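Long-range contacts in nucleotidyltransferase-like protein (Exiguobacterium sibiricum, PDB 3C18), which is of unproven function but resembles nucleotidyltransferases, joining a nucleotidyltransferase-like domain to a putative substrate-binding domain and a helix-turn-helix domain: residues D36-L41 against V55-L60; V40-I45 against V65-V70. One frame throughout, in Å; residues are numbered along the deposited sequence. Where two conformers were deposited one is given.

Interaction 1: residues D36-L41 against V55-L60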
# COMPACT_ATOMS: atom_id res chain seq x y z
N ASP A 36 12.74 -5.72 16.51
CA ASP A 36 12.18 -4.47 16.99
C ASP A 36 13.11 -3.70 17.90
O ASP A 36 12.66 -2.96 18.77
CB ASP A 36 10.89 -4.74 17.77
CG ASP A 36 9.67 -4.93 16.86
OD1 ASP A 36 9.84 -4.80 15.65
OD2 ASP A 36 8.56 -5.16 17.38
N GLN A 37 14.40 -3.90 17.71
CA GLN A 37 15.45 -3.18 18.52
C GLN A 37 15.45 -3.66 19.96
O GLN A 37 15.93 -2.98 20.89
CB GLN A 37 15.28 -1.66 18.47
CG GLN A 37 15.74 -1.05 17.13
CD GLN A 37 14.64 -1.08 16.08
OE1 GLN A 37 13.46 -0.94 16.40
NE2 GLN A 37 15.02 -1.26 14.82
N PHE A 38 14.86 -4.84 20.11
CA PHE A 38 14.84 -5.60 21.37
C PHE A 38 15.75 -6.81 21.26
O PHE A 38 16.38 -7.01 20.23
CB PHE A 38 13.41 -6.02 21.75
CG PHE A 38 12.64 -4.94 22.46
CD1 PHE A 38 13.13 -3.65 22.51
CD2 PHE A 38 11.45 -5.20 23.07
CE1 PHE A 38 12.44 -2.66 23.17
CE2 PHE A 38 10.77 -4.22 23.72
CZ PHE A 38 11.25 -2.94 23.76
N ASP A 39 15.76 -7.62 22.31
CA ASP A 39 16.72 -8.73 22.47
C ASP A 39 16.17 -10.03 21.92
O ASP A 39 16.91 -10.87 21.40
CB ASP A 39 17.07 -8.96 23.95
CG ASP A 39 17.71 -7.75 24.60
OD1 ASP A 39 18.61 -7.18 23.98
OD2 ASP A 39 17.32 -7.37 25.73
N VAL A 40 14.88 -10.21 22.12
CA VAL A 40 14.18 -11.40 21.65
C VAL A 40 12.82 -11.00 21.15
O VAL A 40 12.14 -10.20 21.78
CB VAL A 40 14.02 -12.48 22.75
CG1 VAL A 40 13.13 -13.62 22.26
CG2 VAL A 40 15.39 -13.01 23.15
N LEU A 41 12.44 -11.54 20.01
CA LEU A 41 11.10 -11.32 19.46
C LEU A 41 10.37 -12.65 19.54
O LEU A 41 10.86 -13.69 19.13
CB LEU A 41 11.15 -10.79 18.03
CG LEU A 41 9.78 -10.32 17.47
CD1 LEU A 41 9.90 -9.07 16.68
CD2 LEU A 41 9.08 -11.38 16.67
N VAL A 55 0.94 -6.00 19.17
CA VAL A 55 2.30 -6.06 19.76
C VAL A 55 2.28 -5.65 21.23
O VAL A 55 1.54 -4.77 21.64
CB VAL A 55 3.29 -5.19 19.03
CG1 VAL A 55 4.70 -5.32 19.66
CG2 VAL A 55 3.28 -5.47 17.54
N LYS A 56 3.11 -6.33 21.99
CA LYS A 56 3.31 -6.08 23.42
C LYS A 56 4.82 -6.06 23.67
O LYS A 56 5.56 -6.78 23.04
CB LYS A 56 2.66 -7.21 24.23
CG LYS A 56 1.21 -7.50 23.84
CD LYS A 56 0.59 -8.57 24.73
CE LYS A 56 -0.80 -9.03 24.21
NZ LYS A 56 -1.67 -9.79 25.19
N HIS A 57 5.25 -5.18 24.57
CA HIS A 57 6.68 -5.01 24.93
C HIS A 57 6.92 -5.23 26.42
O HIS A 57 6.28 -4.63 27.25
CB HIS A 57 7.19 -3.59 24.61
CG HIS A 57 7.41 -3.33 23.16
ND1 HIS A 57 7.64 -2.07 22.66
CD2 HIS A 57 7.38 -4.16 22.10
CE1 HIS A 57 7.79 -2.15 21.35
NE2 HIS A 57 7.65 -3.41 20.98
N TYR A 58 7.89 -6.08 26.69
CA TYR A 58 8.26 -6.49 28.03
C TYR A 58 9.76 -6.38 28.31
O TYR A 58 10.58 -6.41 27.41
CB TYR A 58 7.95 -7.99 28.19
CG TYR A 58 6.51 -8.36 27.95
CD1 TYR A 58 5.54 -8.15 28.93
CD2 TYR A 58 6.11 -8.94 26.74
CE1 TYR A 58 4.23 -8.49 28.71
CE2 TYR A 58 4.80 -9.29 26.52
CZ TYR A 58 3.87 -9.06 27.50
OH TYR A 58 2.57 -9.41 27.28
N ARG A 59 10.08 -6.26 29.59
CA ARG A 59 11.46 -6.51 30.07
C ARG A 59 11.38 -7.55 31.20
O ARG A 59 10.58 -7.43 32.14
CB ARG A 59 12.22 -5.26 30.53
CG ARG A 59 13.72 -5.54 30.68
CD ARG A 59 14.49 -4.27 30.96
NE ARG A 59 14.16 -3.72 32.25
CZ ARG A 59 14.59 -2.54 32.68
NH1 ARG A 59 15.38 -1.81 31.92
NH2 ARG A 59 14.24 -2.09 33.86
N LEU A 60 12.13 -8.61 31.03
CA LEU A 60 12.17 -9.65 32.04
C LEU A 60 13.60 -9.77 32.50
O LEU A 60 14.49 -10.31 31.81
CB LEU A 60 11.62 -10.99 31.55
CG LEU A 60 11.66 -12.06 32.66
CD1 LEU A 60 11.03 -11.57 33.98
CD2 LEU A 60 11.03 -13.35 32.19
O HOH W 1 7.45 -2.99 18.09

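Interaction 2: residues V40-I45 against V65-V70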
# COMPACT_ATOMS: atom_id res chain seq x y z
N VAL A 40 14.88 -10.21 22.12
CA VAL A 40 14.18 -11.40 21.65
C VAL A 40 12.82 -11.00 21.15
O VAL A 40 12.14 -10.20 21.78
CB VAL A 40 14.02 -12.48 22.75
CG1 VAL A 40 13.13 -13.62 22.26
CG2 VAL A 40 15.39 -13.01 23.15
N LEU A 41 12.44 -11.54 20.01
CA LEU A 41 11.10 -11.32 19.46
C LEU A 41 10.37 -12.65 19.54
O LEU A 41 10.86 -13.69 19.13
CB LEU A 41 11.15 -10.79 18.03
CG LEU A 41 9.78 -10.32 17.47
CD1 LEU A 41 9.90 -9.07 16.68
CD2 LEU A 41 9.08 -11.38 16.67
N LEU A 42 9.20 -12.60 20.12
CA LEU A 42 8.35 -13.76 20.20
C LEU A 42 7.19 -13.56 19.26
O LEU A 42 6.55 -12.52 19.26
CB LEU A 42 7.79 -13.93 21.62
CG LEU A 42 8.71 -14.41 22.73
CD1 LEU A 42 7.99 -14.29 24.07
CD2 LEU A 42 9.16 -15.85 22.47
N LEU A 43 6.92 -14.58 18.46
CA LEU A 43 5.81 -14.57 17.53
C LEU A 43 4.83 -15.63 17.94
O LEU A 43 5.12 -16.82 17.92
CB LEU A 43 6.29 -14.82 16.09
CG LEU A 43 5.18 -15.04 15.05
CD1 LEU A 43 4.43 -13.72 14.77
CD2 LEU A 43 5.76 -15.64 13.77
N VAL A 44 3.67 -15.15 18.33
CA VAL A 44 2.58 -16.02 18.81
C VAL A 44 1.51 -16.07 17.75
O VAL A 44 0.95 -15.05 17.39
CB VAL A 44 1.97 -15.47 20.15
CG1 VAL A 44 0.89 -16.37 20.67
CG2 VAL A 44 3.09 -15.28 21.23
N ILE A 45 1.26 -17.26 17.20
CA ILE A 45 0.18 -17.45 16.23
C ILE A 45 -1.02 -18.06 16.92
O ILE A 45 -0.93 -19.08 17.61
CB ILE A 45 0.58 -18.28 15.02
CG1 ILE A 45 1.81 -17.66 14.34
CG2 ILE A 45 -0.58 -18.25 13.97
CD1 ILE A 45 3.14 -18.10 14.96
N VAL A 65 11.88 -7.98 25.46
CA VAL A 65 11.14 -8.91 24.61
C VAL A 65 9.98 -8.20 23.93
O VAL A 65 9.16 -7.60 24.58
CB VAL A 65 10.57 -10.08 25.45
CG1 VAL A 65 9.86 -11.12 24.59
CG2 VAL A 65 11.67 -10.72 26.26
N SER A 66 9.96 -8.29 22.60
CA SER A 66 8.81 -7.86 21.80
C SER A 66 7.94 -9.08 21.46
O SER A 66 8.42 -10.10 21.00
CB SER A 66 9.25 -7.20 20.49
OG SER A 66 8.12 -6.64 19.84
N LEU A 67 6.66 -8.96 21.73
CA LEU A 67 5.73 -10.01 21.39
C LEU A 67 4.75 -9.58 20.29
O LEU A 67 3.95 -8.64 20.46
CB LEU A 67 5.01 -10.47 22.64
CG LEU A 67 4.22 -11.77 22.55
CD1 LEU A 67 4.20 -12.48 23.86
CD2 LEU A 67 2.81 -11.47 22.06
N HIS A 68 4.85 -10.28 19.17
CA HIS A 68 3.91 -10.16 18.05
C HIS A 68 2.84 -11.25 18.12
O HIS A 68 3.14 -12.42 18.08
CB HIS A 68 4.63 -10.16 16.71
CG HIS A 68 5.35 -8.87 16.43
ND1 HIS A 68 5.05 -8.07 15.35
CD2 HIS A 68 6.34 -8.23 17.11
CE1 HIS A 68 5.84 -7.00 15.36
NE2 HIS A 68 6.62 -7.07 16.42
N LEU A 69 1.60 -10.80 18.29
CA LEU A 69 0.42 -11.65 18.37
C LEU A 69 -0.31 -11.48 17.05
O LEU A 69 -0.74 -10.38 16.73
CB LEU A 69 -0.48 -11.22 19.54
CG LEU A 69 -1.64 -12.17 19.88
CD1 LEU A 69 -1.14 -13.55 20.26
CD2 LEU A 69 -2.49 -11.60 21.00
N VAL A 70 -0.37 -12.57 16.27
CA VAL A 70 -0.97 -12.54 14.94
C VAL A 70 -1.96 -13.67 14.73
O VAL A 70 -1.71 -14.78 15.14
CB VAL A 70 0.11 -12.68 13.87
CG1 VAL A 70 -0.49 -12.56 12.48
CG2 VAL A 70 1.18 -11.61 14.08

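Interaction 1: residues D36-L41 against V55-L60
Phe38 and His57 carry this contact as a tilted edge-to-face ring pair, with the rim of the phenyl ring turned toward the flat of the imidazole. The ring centroids lie 4.6 Å apart and the planes are inclined at 53°. Phe38 CE2 makes the nearest approach, 3.5 Å from His57 CG and above the imidazole plane, displaced toward its rim. Phe38 CZ follows at 3.9 Å from His57 ND1. In both residues CG stands anti to the carbonyl carbon (chi1 -83° for Phe38, -74° for His57), and the two side chains cross at about a right angle. An aromatic hydrocarbon suits the face of the imidazole, whose nitrogens point outward in the ring plane toward polar partners. At the NE2 edge of the imidazole a water lies in the ring plane, 2.9 Å from His57 NE2, and donates to Asp36 OD2 at 2.5 Å. It thereby bridges a direct separation of 4.1 Å between Asp36 OD2 and His57 NE2.

Further out, Asp36 OD1 forms a salt bridge with Arg86, while OD2 also bonds Ser66 OG and His68 NE2; together these hold the carboxylate in place. His57 ND1 is hydrogen-bonded to Tyr286 OH of the second subunit. An alanine here would remove the imidazole, and with it the ring pair, the water bridge and the bond to that tyrosine, and would probably loosen both the Phe38 loop and the subunit contact.

The contact joins the loop leading into strand 40-46 to strand 53-60, passing over the intervening strand 63-71, where Phe38 touches Arg64 and His57 touches Ser66. Beyond strand 53-60, residues 58-60 pair antiparallel with a strand of the second subunit, while Tyr58 packs on helix 2-15.

Interaction 2: residues V40-I45 against V65-V70
Two neighbouring parallel strands in the mixed sheet of the nucleotidyltransferase-like domain meet here, inclined by only 18° and in register from Val40 beside Val65 to Ile45 beside Val70. Five backbone hydrogen bonds alternate in direction: Ser66, His68 and Val70 donate to Val40, Leu42 and Val44, and Leu42 and Val44 donate to Ser66 and His68. Leu42 N to Ser66 O, at 2.8 Å, is nearly straight (171°).

Val40, Leu42, Val44, Val65, Leu67 and Leu69 share one face; Val40, Val44, Val65 and Leu67 meet helix 2-15, and branched aliphatic chains suit this apolar packing. Leu42 CD1 lies 3.7 Å from Val65 CG1, and Val44 CG2 lies 3.9 Å from Leu67 CD2. The other face mixes apolar and polar residues beneath helices 72-81 and 85-93. There Leu41 CD1 lies 3.7 Å from His68 CD2. His68 ND1 bonds Trp53 NE1, while NE2 has Asp36 as its partner; the short hydroxyl side chain of Ser66 suits a buried place facing the same aspartate. Leu43 CD1 reaches Val70 CG2 at 3.9 Å. Packing is tightest between Val44 CG1 and Leu69 CD1, 3.5 Å apart, closer than usual van der Waals contact.

How the interactions relate
The centres of the two interactions lie about 8 Å apart in one mixed sheet of the nucleotidyltransferase-like domain. Both start from the same part of the chain, sharing Val40 and Leu41; interaction 1 then takes strand 53-60 and interaction 2 takes strand 63-71, which follows it directly. Across the sheet the order is 53-60, 63-71, 40-46, so interaction 2 joins adjacent strands and interaction 1 spans the middle one. Lys56 O to Leu67 N and Tyr58 O to Val65 N, each 2.8 Å, are probable hydrogen bonds tying the contacts together. Strand 53-60, outermost within this chain, pairs with a strand of the second subunit, so the sheet runs on across the interface.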